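Local atomic coordinates of lipoprotein (Streptococcus pneumoniae, PDB entry 3CX3), a protein that binds a zinc ion and, as a lipoprotein related to the solute-binding components of ABC transporters, probably delivers it for uptake. Residues I13-S16 and I20-M23; D30-R35 and E148-N153; E163-F168 and K192-N197; E207-P212 and S238-T243. All coordinates share one frame; numbering follows the deposited sequence.

Contact 1 is the buried one, packing of helix 18-28 against strand 12-15 of the parallel sheet that also holds strand 33-36; contacts 2, 3 and 4 are partly buried. Contacts 1 and 2 lie by that sheet and touch through backbone pairing of I13 with D33 and R35, while contacts 2 and 3 share helix 147-173, with centres about 28 Å apart. Contact 3 joins that helix to the part built on the second sheet, where contact 4 lies, about 40 Å from contact 2 between centres. Chemistry differs with place: methyl groups on a helix backbone in contact 1, an amide-to-phenol hydrogen bond beside leucine packing in 2, a phenylalanine edge in 3, and a carboxylate against valine methyls in 4.

Contact 1: I13-S16 and I20-M23; sequences IVTS and IYAM
T15, the last residue of strand 12-15, faces the first turn of helix 18-28 and meets I20 and Y21 there. From CB outward its side chain divides the work. T15 CB itself approaches I20 CG2 at 4.0 Å. The hydroxyl branch goes to the same methyl, with T15 OG1 3.4 Å from I20 CG2, and no hydrogen-bond partner for this buried oxygen is found in the model. The methyl branch meets the helix backbone: T15 CG2 is 3.3 Å from Y21 N. T15 CG2 also lies 3.6 Å from Y21 CB and sits at the edge of the tyrosine ring, near its plane. The T15 chi1 of -102° is away from a staggered value, so the placing of its two branches is less certain.

On the helix side, I20 turns CG2 to the strand, while its longer branch runs past S16, with I20 CG1 3.9 Å from S16 OG. That serine hydroxyl is hydrogen-bonded to E70, so its meeting with I20 is packing alone. Y21 CG stands anti to the backbone N (chi1 -176°), which places the ring with its CD1 edge near the T15 methyl.

The contact closes the strand-to-helix half of a beta-alpha-beta crossover, strand 12-15, helix 18-28, strand 33-36. Strand 12-15 lies inside the parallel sheet, pairing with strand 33-36 through I13 and with strand 61-64 through V14. The helix also meets helix 125-142, through I20 on E131 and through M23, a selenomethionine, on A128, A132 and I135.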
loop_
_atom_site.group_PDB
_atom_site.type_symbol
_atom_site.label_atom_id
_atom_site.label_comp_id
_atom_site.label_asym_id
_atom_site.label_seq_id
_atom_site.Cartn_x
_atom_site.Cartn_y
_atom_site.Cartn_z
ATOM N N ILE A 13 3.448 -6.161 -18.887
ATOM C CA ILE A 13 3.822 -6.108 -17.465
ATOM C C ILE A 13 2.626 -6.414 -16.559
ATOM O O ILE A 13 1.609 -5.730 -16.595
ATOM C CB ILE A 13 4.486 -4.737 -17.079
ATOM C CG1 ILE A 13 5.914 -4.645 -17.623
ATOM C CG2 ILE A 13 4.483 -4.522 -15.594
ATOM C CD1 ILE A 13 6.496 -3.236 -17.594
ATOM N N VAL A 14 2.766 -7.473 -15.763
ATOM C CA VAL A 14 1.767 -7.827 -14.779
ATOM C C VAL A 14 2.229 -7.370 -13.393
ATOM O O VAL A 14 3.427 -7.279 -13.082
ATOM C CB VAL A 14 1.359 -9.324 -14.855
ATOM C CG1 VAL A 14 0.343 -9.676 -13.778
ATOM C CG2 VAL A 14 0.745 -9.629 -16.211
ATOM N N THR A 15 1.241 -7.095 -12.561
ATOM C CA THR A 15 1.403 -6.274 -11.388
ATOM C C THR A 15 0.484 -6.809 -10.310
ATOM O O THR A 15 -0.621 -7.245 -10.615
ATOM C CB THR A 15 1.098 -4.855 -11.810
ATOM O OG1 THR A 15 2.348 -4.156 -11.989
ATOM C CG2 THR A 15 0.186 -4.165 -10.856
ATOM N N SER A 16 0.940 -6.820 -9.063
ATOM C CA SER A 16 0.208 -7.561 -8.034
ATOM C C SER A 16 -1.067 -6.857 -7.627
ATOM O O SER A 16 -2.171 -7.389 -7.850
ATOM C CB SER A 16 1.072 -7.947 -6.835
ATOM O OG SER A 16 1.726 -6.841 -6.265
ATOM N N ILE A 20 1.391 -0.885 -6.667
ATOM C CA ILE A 20 2.352 -1.388 -7.649
ATOM C C ILE A 20 1.896 -1.005 -9.067
ATOM O O ILE A 20 2.676 -0.463 -9.855
ATOM C CB ILE A 20 2.533 -2.922 -7.524
ATOM C CG1 ILE A 20 3.435 -3.292 -6.346
ATOM C CG2 ILE A 20 3.183 -3.454 -8.751
ATOM C CD1 ILE A 20 3.408 -2.327 -5.198
ATOM N N TYR A 21 0.633 -1.296 -9.380
ATOM C CA TYR A 21 0.028 -0.887 -10.639
ATOM C C TYR A 21 0.420 0.539 -10.967
ATOM O O TYR A 21 1.014 0.802 -12.018
ATOM C CB TYR A 21 -1.495 -0.990 -10.542
ATOM C CG TYR A 21 -2.222 -0.677 -11.828
ATOM C CD1 TYR A 21 -1.982 -1.420 -12.986
ATOM C CD2 TYR A 21 -3.163 0.362 -11.886
ATOM C CE1 TYR A 21 -2.643 -1.137 -14.170
ATOM C CE2 TYR A 21 -3.833 0.653 -13.066
ATOM C CZ TYR A 21 -3.570 -0.105 -14.205
ATOM O OH TYR A 21 -4.238 0.168 -15.378
ATOM N N ALA A 22 0.112 1.426 -10.021
ATOM C CA ALA A 22 0.187 2.858 -10.176
ATOM C C ALA A 22 1.603 3.360 -10.259
ATOM O O ALA A 22 1.870 4.365 -10.899
ATOM C CB ALA A 22 -0.510 3.519 -9.027
HETATM N N MSE A 23 2.504 2.672 -9.587
HETATM C CA MSE A 23 3.871 3.109 -9.483
HETATM C C MSE A 23 4.707 2.616 -10.665
HETATM O O MSE A 23 5.689 3.253 -11.033
HETATM C CB MSE A 23 4.452 2.600 -8.176
HETATM C CG MSE A 23 5.135 3.646 -7.383
HETATM SE SE MSE A 23 5.332 3.173 -5.500
HETATM C CE MSE A 23 6.570 4.552 -5.088
#

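Contact 2: D30-R35 and E148-N153; sequences DLNDVR and ETYQKN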
loop_
_atom_site.group_PDB
_atom_site.type_symbol
_atom_site.label_atom_id
_atom_site.label_comp_id
_atom_site.label_asym_id
_atom_site.label_seq_id
_atom_site.Cartn_x
_atom_site.Cartn_y
_atom_site.Cartn_z
ATOM N N ASP A 30 4.170 6.170 -20.869
ATOM C CA ASP A 30 3.362 5.673 -21.986
ATOM C C ASP A 30 4.002 4.473 -22.695
ATOM O O ASP A 30 3.524 4.029 -23.739
ATOM C CB ASP A 30 3.108 6.807 -22.994
ATOM C CG ASP A 30 4.398 7.480 -23.485
ATOM O OD1 ASP A 30 5.514 7.067 -23.085
ATOM O OD2 ASP A 30 4.285 8.440 -24.279
ATOM N N LEU A 31 5.071 3.948 -22.105
ATOM C CA LEU A 31 5.932 2.963 -22.760
ATOM C C LEU A 31 5.453 1.519 -22.854
ATOM O O LEU A 31 5.537 0.913 -23.924
ATOM C CB LEU A 31 7.303 2.965 -22.106
ATOM C CG LEU A 31 8.237 4.074 -22.545
ATOM C CD1 LEU A 31 9.545 3.848 -21.836
ATOM C CD2 LEU A 31 8.414 4.063 -24.059
ATOM N N ASN A 32 4.983 0.960 -21.746
ATOM C CA ASN A 32 4.748 -0.473 -21.690
ATOM C C ASN A 32 3.278 -0.859 -21.529
ATOM O O ASN A 32 2.439 -0.015 -21.238
ATOM C CB ASN A 32 5.610 -1.090 -20.583
ATOM C CG ASN A 32 7.089 -0.717 -20.701
ATOM O OD1 ASN A 32 7.827 -1.296 -21.496
ATOM N ND2 ASN A 32 7.528 0.243 -19.892
ATOM N N ASP A 33 2.974 -2.135 -21.738
ATOM C CA ASP A 33 1.633 -2.659 -21.478
ATOM C C ASP A 33 1.515 -3.126 -20.023
ATOM O O ASP A 33 1.749 -4.305 -19.704
ATOM C CB ASP A 33 1.267 -3.789 -22.456
ATOM C CG ASP A 33 -0.058 -4.477 -22.105
ATOM O OD1 ASP A 33 -0.975 -3.831 -21.544
ATOM O OD2 ASP A 33 -0.171 -5.687 -22.390
ATOM N N VAL A 34 1.142 -2.180 -19.157
ATOM C CA VAL A 34 1.053 -2.423 -17.719
ATOM C C VAL A 34 -0.373 -2.753 -17.335
ATOM O O VAL A 34 -1.258 -1.907 -17.408
ATOM C CB VAL A 34 1.565 -1.226 -16.872
ATOM C CG1 VAL A 34 1.467 -1.546 -15.389
ATOM C CG2 VAL A 34 2.999 -0.873 -17.231
ATOM N N ARG A 35 -0.569 -4.006 -16.941
ATOM C CA ARG A 35 -1.838 -4.490 -16.407
ATOM C C ARG A 35 -1.674 -5.098 -15.005
ATOM O O ARG A 35 -0.564 -5.437 -14.582
ATOM C CB ARG A 35 -2.501 -5.478 -17.375
ATOM C CG ARG A 35 -1.545 -6.121 -18.364
ATOM C CD ARG A 35 -2.185 -7.310 -19.035
ATOM N NE ARG A 35 -2.991 -6.912 -20.183
ATOM C CZ ARG A 35 -2.700 -7.237 -21.440
ATOM N NH1 ARG A 35 -1.626 -7.975 -21.700
ATOM N NH2 ARG A 35 -3.487 -6.831 -22.434
ATOM N N GLU A 148 16.360 6.295 -19.463
ATOM C CA GLU A 148 16.131 7.726 -19.356
ATOM C C GLU A 148 14.719 8.019 -18.896
ATOM O O GLU A 148 14.516 8.810 -17.982
ATOM C CB GLU A 148 16.389 8.395 -20.703
ATOM C CG GLU A 148 17.829 8.774 -20.937
ATOM C CD GLU A 148 18.801 7.618 -20.775
ATOM O OE1 GLU A 148 18.709 6.636 -21.559
ATOM O OE2 GLU A 148 19.662 7.708 -19.860
ATOM N N THR A 149 13.755 7.361 -19.527
ATOM C CA THR A 149 12.344 7.584 -19.248
ATOM C C THR A 149 11.975 7.170 -17.827
ATOM O O THR A 149 11.220 7.881 -17.152
ATOM C CB THR A 149 11.456 6.876 -20.289
ATOM O OG1 THR A 149 11.782 7.371 -21.595
ATOM C CG2 THR A 149 9.963 7.122 -20.014
ATOM N N TYR A 150 12.538 6.044 -17.372
ATOM C CA TYR A 150 12.247 5.488 -16.058
ATOM C C TYR A 150 12.819 6.352 -14.959
ATOM O O TYR A 150 12.098 6.727 -14.028
ATOM C CB TYR A 150 12.774 4.048 -15.908
ATOM C CG TYR A 150 12.237 3.047 -16.915
ATOM C CD1 TYR A 150 13.101 2.200 -17.606
ATOM C CD2 TYR A 150 10.875 2.957 -17.186
ATOM C CE1 TYR A 150 12.626 1.299 -18.534
ATOM C CE2 TYR A 150 10.387 2.057 -18.128
ATOM C CZ TYR A 150 11.267 1.233 -18.789
ATOM O OH TYR A 150 10.785 0.335 -19.705
ATOM N N GLN A 151 14.106 6.672 -15.059
ATOM C CA GLN A 151 14.780 7.446 -14.018
ATOM C C GLN A 151 14.210 8.864 -13.819
ATOM O O GLN A 151 14.303 9.419 -12.715
ATOM C CB GLN A 151 16.290 7.499 -14.261
ATOM C CG GLN A 151 16.971 6.133 -14.316
ATOM C CD GLN A 151 16.813 5.311 -13.041
ATOM O OE1 GLN A 151 17.070 5.793 -11.944
ATOM N NE2 GLN A 151 16.404 4.057 -13.189
ATOM N N LYS A 152 13.617 9.443 -14.862
ATOM C CA LYS A 152 13.023 10.779 -14.733
ATOM C C LYS A 152 11.550 10.738 -14.263
ATOM O O LYS A 152 11.109 11.593 -13.484
ATOM C CB LYS A 152 13.227 11.622 -16.006
ATOM C CG LYS A 152 12.916 13.127 -15.820
ATOM C CD LYS A 152 14.000 14.066 -16.423
ATOM C CE LYS A 152 14.965 14.650 -15.367
ATOM N NZ LYS A 152 15.574 13.612 -14.476
ATOM N N ASN A 153 10.804 9.734 -14.713
ATOM C CA ASN A 153 9.466 9.501 -14.186
ATOM C C ASN A 153 9.473 9.258 -12.680
ATOM O O ASN A 153 8.731 9.910 -11.934
ATOM C CB ASN A 153 8.798 8.341 -14.911
ATOM C CG ASN A 153 8.387 8.706 -16.311
ATOM O OD1 ASN A 153 8.584 9.831 -16.743
ATOM N ND2 ASN A 153 7.814 7.756 -17.029
#
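L31 and N32, in the turn leading into strand 33-36, reach across to T149 and Y150 near the start of helix 147-173. The apolar part is carried by one methyl. L31 and T149 approach tip to tip, with L31 CD1 3.8 Å from T149 CG2. The same L31 CD1 stands obliquely to the tyrosine ring, 4.2 Å from Y150 CE2.

The polar part is a single hydrogen bond, in which N32 ND2 donates to Y150 OH over 3.3 Å. It is long but fairly straight, with an N-H...O angle of 158°. Amide and ring are nearly coplanar, 19° apart, and ND2 arrives in plane at the ring edge. Both ends have stronger partners: N32 ND2 bonds to S28 OG, and Y150 OH is hydrogen-bonded to D143 OD1. N32 OD1 accepts from M11 N. The asparagine amide is therefore held through both its nitrogen and its oxygen, which should fix its rotation. Y150 CG lies anti to the carbonyl carbon (chi1 -58°), and from there the ring extends to bring its hydroxyl up to the amide.

A sodium ion is bound about 3 Å from the side chain of T149. The contact ties the loop between helix 18-28 and the outer strand 33-36 to helix 147-173, with Y150 also packing on A136 and S140 of helix 125-142 and on V27 and S28 of helix 18-28.

Contact 3: E163-F168 and K192-N197; sequences ELTKKF and KRFGLN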
loop_
_atom_site.group_PDB
_atom_site.type_symbol
_atom_site.label_atom_id
_atom_site.label_comp_id
_atom_site.label_asym_id
_atom_site.label_seq_id
_atom_site.Cartn_x
_atom_site.Cartn_y
_atom_site.Cartn_z
ATOM N N GLU A 163 7.529 16.600 -1.368
ATOM C CA GLU A 163 6.715 17.817 -1.239
ATOM C C GLU A 163 5.431 17.596 -0.447
ATOM O O GLU A 163 5.006 18.462 0.319
ATOM C CB GLU A 163 6.409 18.423 -2.614
ATOM C CG GLU A 163 7.585 19.204 -3.161
ATOM C CD GLU A 163 7.294 19.874 -4.482
ATOM O OE1 GLU A 163 7.270 19.167 -5.520
ATOM O OE2 GLU A 163 7.119 21.117 -4.489
ATOM N N LEU A 164 4.823 16.434 -0.643
ATOM C CA LEU A 164 3.683 15.986 0.142
ATOM C C LEU A 164 4.037 15.901 1.648
ATOM O O LEU A 164 3.281 16.393 2.496
ATOM C CB LEU A 164 3.168 14.653 -0.442
ATOM C CG LEU A 164 1.931 13.887 0.064
ATOM C CD1 LEU A 164 0.840 14.817 0.588
ATOM C CD2 LEU A 164 1.367 12.983 -1.022
ATOM N N THR A 165 5.191 15.305 1.964
ATOM C CA THR A 165 5.742 15.275 3.341
ATOM C C THR A 165 5.919 16.673 3.934
ATOM O O THR A 165 5.701 16.867 5.127
ATOM C CB THR A 165 7.121 14.533 3.422
ATOM O OG1 THR A 165 6.995 13.195 2.935
ATOM C CG2 THR A 165 7.632 14.461 4.858
ATOM N N LYS A 166 6.329 17.625 3.096
ATOM C CA LYS A 166 6.531 19.028 3.496
ATOM C C LYS A 166 5.236 19.797 3.743
ATOM O O LYS A 166 5.096 20.492 4.759
ATOM C CB LYS A 166 7.351 19.786 2.452
ATOM C CG LYS A 166 8.764 20.041 2.868
ATOM C CD LYS A 166 9.713 19.106 2.183
ATOM C CE LYS A 166 11.006 19.828 1.849
ATOM N NZ LYS A 166 10.746 21.130 1.151
ATOM N N LYS A 167 4.303 19.690 2.802
ATOM C CA LYS A 167 2.996 20.304 2.951
ATOM C C LYS A 167 2.379 19.834 4.262
ATOM O O LYS A 167 1.895 20.648 5.045
ATOM C CB LYS A 167 2.107 19.958 1.752
ATOM C CG LYS A 167 0.741 20.642 1.690
ATOM C CD LYS A 167 0.092 20.353 0.338
ATOM C CE LYS A 167 -1.411 20.466 0.394
ATOM N NZ LYS A 167 -1.837 21.861 0.131
ATOM N N PHE A 168 2.472 18.532 4.521
ATOM C CA PHE A 168 1.802 17.909 5.659
ATOM C C PHE A 168 2.503 17.877 7.023
ATOM O O PHE A 168 1.836 17.735 8.049
ATOM C CB PHE A 168 1.333 16.506 5.277
ATOM C CG PHE A 168 0.028 16.510 4.575
ATOM C CD1 PHE A 168 -1.155 16.439 5.291
ATOM C CD2 PHE A 168 -0.028 16.653 3.198
ATOM C CE1 PHE A 168 -2.374 16.477 4.639
ATOM C CE2 PHE A 168 -1.252 16.681 2.540
ATOM C CZ PHE A 168 -2.416 16.591 3.265
ATOM N N LYS A 192 4.053 7.155 11.887
ATOM C CA LYS A 192 5.382 7.286 12.471
ATOM C C LYS A 192 6.143 8.406 11.784
ATOM O O LYS A 192 6.854 9.164 12.444
ATOM C CB LYS A 192 6.151 5.962 12.391
ATOM C CG LYS A 192 7.518 5.966 13.069
ATOM C CD LYS A 192 8.211 4.602 12.973
ATOM C CE LYS A 192 8.067 3.782 14.253
ATOM N NZ LYS A 192 6.831 2.952 14.269
ATOM N N ARG A 193 5.984 8.536 10.470
ATOM C CA ARG A 193 6.587 9.676 9.776
ATOM C C ARG A 193 5.987 11.028 10.209
ATOM O O ARG A 193 6.512 12.092 9.871
ATOM C CB ARG A 193 6.547 9.525 8.254
ATOM C CG ARG A 193 7.285 10.677 7.562
ATOM C CD ARG A 193 7.951 10.295 6.276
ATOM N NE ARG A 193 8.897 9.188 6.411
ATOM C CZ ARG A 193 10.181 9.313 6.738
ATOM N NH1 ARG A 193 10.707 10.509 6.991
ATOM N NH2 ARG A 193 10.942 8.227 6.816
ATOM N N PHE A 194 4.909 10.992 10.980
ATOM C CA PHE A 194 4.241 12.234 11.317
ATOM C C PHE A 194 3.996 12.474 12.801
ATOM O O PHE A 194 3.216 13.346 13.174
ATOM C CB PHE A 194 2.973 12.365 10.474
ATOM C CG PHE A 194 3.256 12.596 9.027
ATOM C CD1 PHE A 194 3.119 11.568 8.108
ATOM C CD2 PHE A 194 3.700 13.840 8.585
ATOM C CE1 PHE A 194 3.387 11.778 6.752
ATOM C CE2 PHE A 194 3.978 14.067 7.237
ATOM C CZ PHE A 194 3.823 13.032 6.315
ATOM N N GLY A 195 4.692 11.720 13.646
ATOM C CA GLY A 195 4.590 11.891 15.091
ATOM C C GLY A 195 3.310 11.323 15.666
ATOM O O GLY A 195 3.194 11.137 16.878
ATOM N N LEU A 196 2.341 11.055 14.791
ATOM C CA LEU A 196 1.109 10.400 15.174
ATOM C C LEU A 196 1.397 8.984 15.657
ATOM O O LEU A 196 2.467 8.420 15.382
ATOM C CB LEU A 196 0.165 10.320 13.977
ATOM C CG LEU A 196 -0.048 11.572 13.122
ATOM C CD1 LEU A 196 -0.751 11.176 11.840
ATOM C CD2 LEU A 196 -0.846 12.640 13.870
ATOM N N ASN A 197 0.443 8.426 16.399
ATOM C CA ASN A 197 0.431 7.000 16.682
ATOM C C ASN A 197 -0.936 6.433 16.324
ATOM O O ASN A 197 -1.955 7.080 16.546
ATOM C CB ASN A 197 0.816 6.695 18.131
ATOM C CG ASN A 197 -0.272 7.031 19.104
ATOM O OD1 ASN A 197 -0.574 8.200 19.334
ATOM N ND2 ASN A 197 -0.871 6.000 19.699
#
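This is a partly buried apolar contact in which one phenylalanine, F194, just past helix 188-193, pushes its edge against the side of the long helix 147-173. The ring enters with its CE2 and CZ atoms foremost. F194 CE2 lies 3.9 Å from T165 O, and that carbonyl oxygen sits in the plane of the ring at its edge. F194 CE2 is also 4.1 Å from F168 CB, one turn on. F194 CZ lies 4.3 Å from T165 CG2. F194 CG stands anti to its own carbonyl carbon (chi1 -69°), which sends the ring toward the helix.

Helix 147-173 is the long helix that links the two lobes of this zinc-binding protein, as in related metal-binding components of ABC transporters, and here it packs on the lobe built around strands 180-182 and 198-200. R193 borders the wedge. Its CG lies 4.1 Å above the F194 ring plane, offset toward the rim, while R193 CD touches T165 CG2 at 4.4 Å. The guanidinium end forms salt bridges with D124 and E126, and the aliphatic stem passes over one face of the ring. F168 turns CB to the contact, but its ring leads off and makes a cation-pi pair with K171. F194 further meets F172 at planes about 45° apart and packs on P125 and on M276 of helix 268-281.

Contact 4: E207-P212 and S238-T243; sequences EQEPSP and SKVAET
E209 is bent at chi2 (-81°) after a chi1 of -62°, a fold that swings its carboxylate across the side chain of V240 near the start of helix 239-245. The V240 chi1 of 22° is far from staggered, so its methyl positions deserve caution. As modelled, V240 CG1 lies 3.2 Å from E209 OE2 and 3.3 Å from E209 OE1. No hydrogen bond joins the two segments; the carboxylate lies against the methyl in plain van der Waals contact, the shortness of which is doubtful. The second methyl takes the proline: P210 CD and V240 CG2 meet tip to tip at 4.0 Å.

V240 sits in the first turn of a helix whose N-cap is S238, where S238 OG accepts a weak capping bond from A241 N at 2.9 Å. In the chain this helix comes between strands 230-232 and 252-254, neighbours in a parallel sheet. The partner segment 207-212 is irregular, follows strand 198-200 of the same sheet and leads into helix 213-224, with a cis peptide before P212. P210 and V240 both also pack on I201, beyond strand 198-200. A zinc ion lies about 12 Å from the E209 side chain, which is not a ligand: H44, H120, H184 and E259 hold the metal.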
loop_
_atom_site.group_PDB
_atom_site.type_symbol
_atom_site.label_atom_id
_atom_site.label_comp_id
_atom_site.label_asym_id
_atom_site.label_seq_id
_atom_site.Cartn_x
_atom_site.Cartn_y
_atom_site.Cartn_z
ATOM N N GLU A 207 -7.707 -10.076 8.142
ATOM C CA GLU A 207 -8.242 -11.299 8.713
ATOM C C GLU A 207 -7.674 -11.633 10.100
ATOM O O GLU A 207 -8.070 -12.626 10.711
ATOM C CB GLU A 207 -8.120 -12.472 7.719
ATOM C CG GLU A 207 -8.507 -12.148 6.210
ATOM C CD GLU A 207 -9.848 -11.375 5.991
ATOM O OE1 GLU A 207 -10.535 -11.653 4.979
ATOM O OE2 GLU A 207 -10.212 -10.482 6.801
ATOM N N GLN A 208 -6.773 -10.797 10.616
ATOM C CA GLN A 208 -6.426 -10.886 12.032
ATOM C C GLN A 208 -7.362 -9.983 12.841
ATOM O O GLN A 208 -6.973 -8.902 13.288
ATOM C CB GLN A 208 -4.954 -10.554 12.304
ATOM C CG GLN A 208 -3.943 -11.507 11.711
ATOM C CD GLN A 208 -2.831 -10.749 11.039
ATOM O OE1 GLN A 208 -3.056 -10.101 10.028
ATOM N NE2 GLN A 208 -1.627 -10.806 11.595
ATOM N N GLU A 209 -8.591 -10.467 13.020
ATOM C CA GLU A 209 -9.652 -9.789 13.768
ATOM C C GLU A 209 -9.455 -9.962 15.276
ATOM O O GLU A 209 -8.947 -10.999 15.690
ATOM C CB GLU A 209 -11.022 -10.362 13.351
ATOM C CG GLU A 209 -11.408 -10.175 11.867
ATOM C CD GLU A 209 -11.977 -8.788 11.569
ATOM O OE1 GLU A 209 -11.660 -7.829 12.316
ATOM O OE2 GLU A 209 -12.743 -8.655 10.578
ATOM N N PRO A 210 -9.869 -8.958 16.089
ATOM C CA PRO A 210 -9.674 -8.774 17.554
ATOM C C PRO A 210 -9.734 -9.988 18.523
ATOM O O PRO A 210 -8.736 -10.699 18.602
ATOM C CB PRO A 210 -10.696 -7.707 17.900
ATOM C CG PRO A 210 -10.692 -6.860 16.719
ATOM C CD PRO A 210 -10.612 -7.809 15.536
ATOM N N SER A 211 -10.801 -10.191 19.304
ATOM C CA SER A 211 -10.870 -11.401 20.166
ATOM C C SER A 211 -12.204 -11.920 20.762
ATOM O O SER A 211 -12.575 -13.048 20.453
ATOM C CB SER A 211 -9.746 -11.469 21.212
ATOM O OG SER A 211 -9.844 -10.419 22.144
ATOM N N PRO A 212 -12.968 -11.129 21.565
ATOM C CA PRO A 212 -13.157 -9.716 21.933
ATOM C C PRO A 212 -12.592 -9.156 23.251
ATOM O O PRO A 212 -13.081 -8.122 23.713
ATOM C CB PRO A 212 -14.680 -9.628 22.028
ATOM C CG PRO A 212 -15.067 -10.980 22.596
ATOM C CD PRO A 212 -13.974 -11.964 22.250
ATOM N N SER A 238 -15.501 -4.858 7.540
ATOM C CA SER A 238 -15.506 -4.624 8.982
ATOM C C SER A 238 -16.862 -4.146 9.479
ATOM O O SER A 238 -17.155 -2.952 9.554
ATOM C CB SER A 238 -14.373 -3.737 9.487
ATOM O OG SER A 238 -14.111 -4.000 10.861
ATOM N N LYS A 239 -17.688 -5.136 9.780
ATOM C CA LYS A 239 -18.769 -4.979 10.707
ATOM C C LYS A 239 -18.123 -4.746 12.064
ATOM O O LYS A 239 -18.592 -3.942 12.861
ATOM C CB LYS A 239 -19.610 -6.252 10.723
ATOM C CG LYS A 239 -20.748 -6.263 9.707
ATOM C CD LYS A 239 -20.331 -5.761 8.305
ATOM C CE LYS A 239 -21.551 -5.266 7.518
ATOM N NZ LYS A 239 -22.160 -4.017 8.093
ATOM N N VAL A 240 -17.013 -5.431 12.308
ATOM C CA VAL A 240 -16.342 -5.360 13.602
ATOM C C VAL A 240 -15.909 -3.919 13.970
ATOM O O VAL A 240 -15.737 -3.599 15.148
ATOM C CB VAL A 240 -15.250 -6.487 13.734
ATOM C CG1 VAL A 240 -14.811 -6.959 12.370
ATOM C CG2 VAL A 240 -14.066 -6.076 14.607
ATOM N N ALA A 241 -15.806 -3.059 12.953
ATOM C CA ALA A 241 -15.677 -1.611 13.143
ATOM C C ALA A 241 -17.039 -0.954 13.358
ATOM O O ALA A 241 -17.284 -0.423 14.426
ATOM C CB ALA A 241 -14.949 -0.965 11.979
ATOM N N GLU A 242 -17.924 -0.990 12.358
ATOM C CA GLU A 242 -19.300 -0.511 12.528
ATOM C C GLU A 242 -19.746 -0.690 13.973
ATOM O O GLU A 242 -20.192 0.254 14.629
ATOM C CB GLU A 242 -20.270 -1.292 11.634
ATOM C CG GLU A 242 -20.759 -0.582 10.371
ATOM C CD GLU A 242 -19.952 -0.948 9.139
ATOM O OE1 GLU A 242 -19.166 -0.092 8.687
ATOM O OE2 GLU A 242 -20.094 -2.081 8.626
ATOM N N THR A 243 -19.598 -1.915 14.465
ATOM C CA THR A 243 -20.067 -2.301 15.789
ATOM C C THR A 243 -19.089 -1.829 16.886
ATOM O O THR A 243 -18.708 -2.585 17.784
ATOM C CB THR A 243 -20.360 -3.830 15.844
ATOM O OG1 THR A 243 -19.149 -4.561 15.643
ATOM C CG2 THR A 243 -21.369 -4.250 14.749
#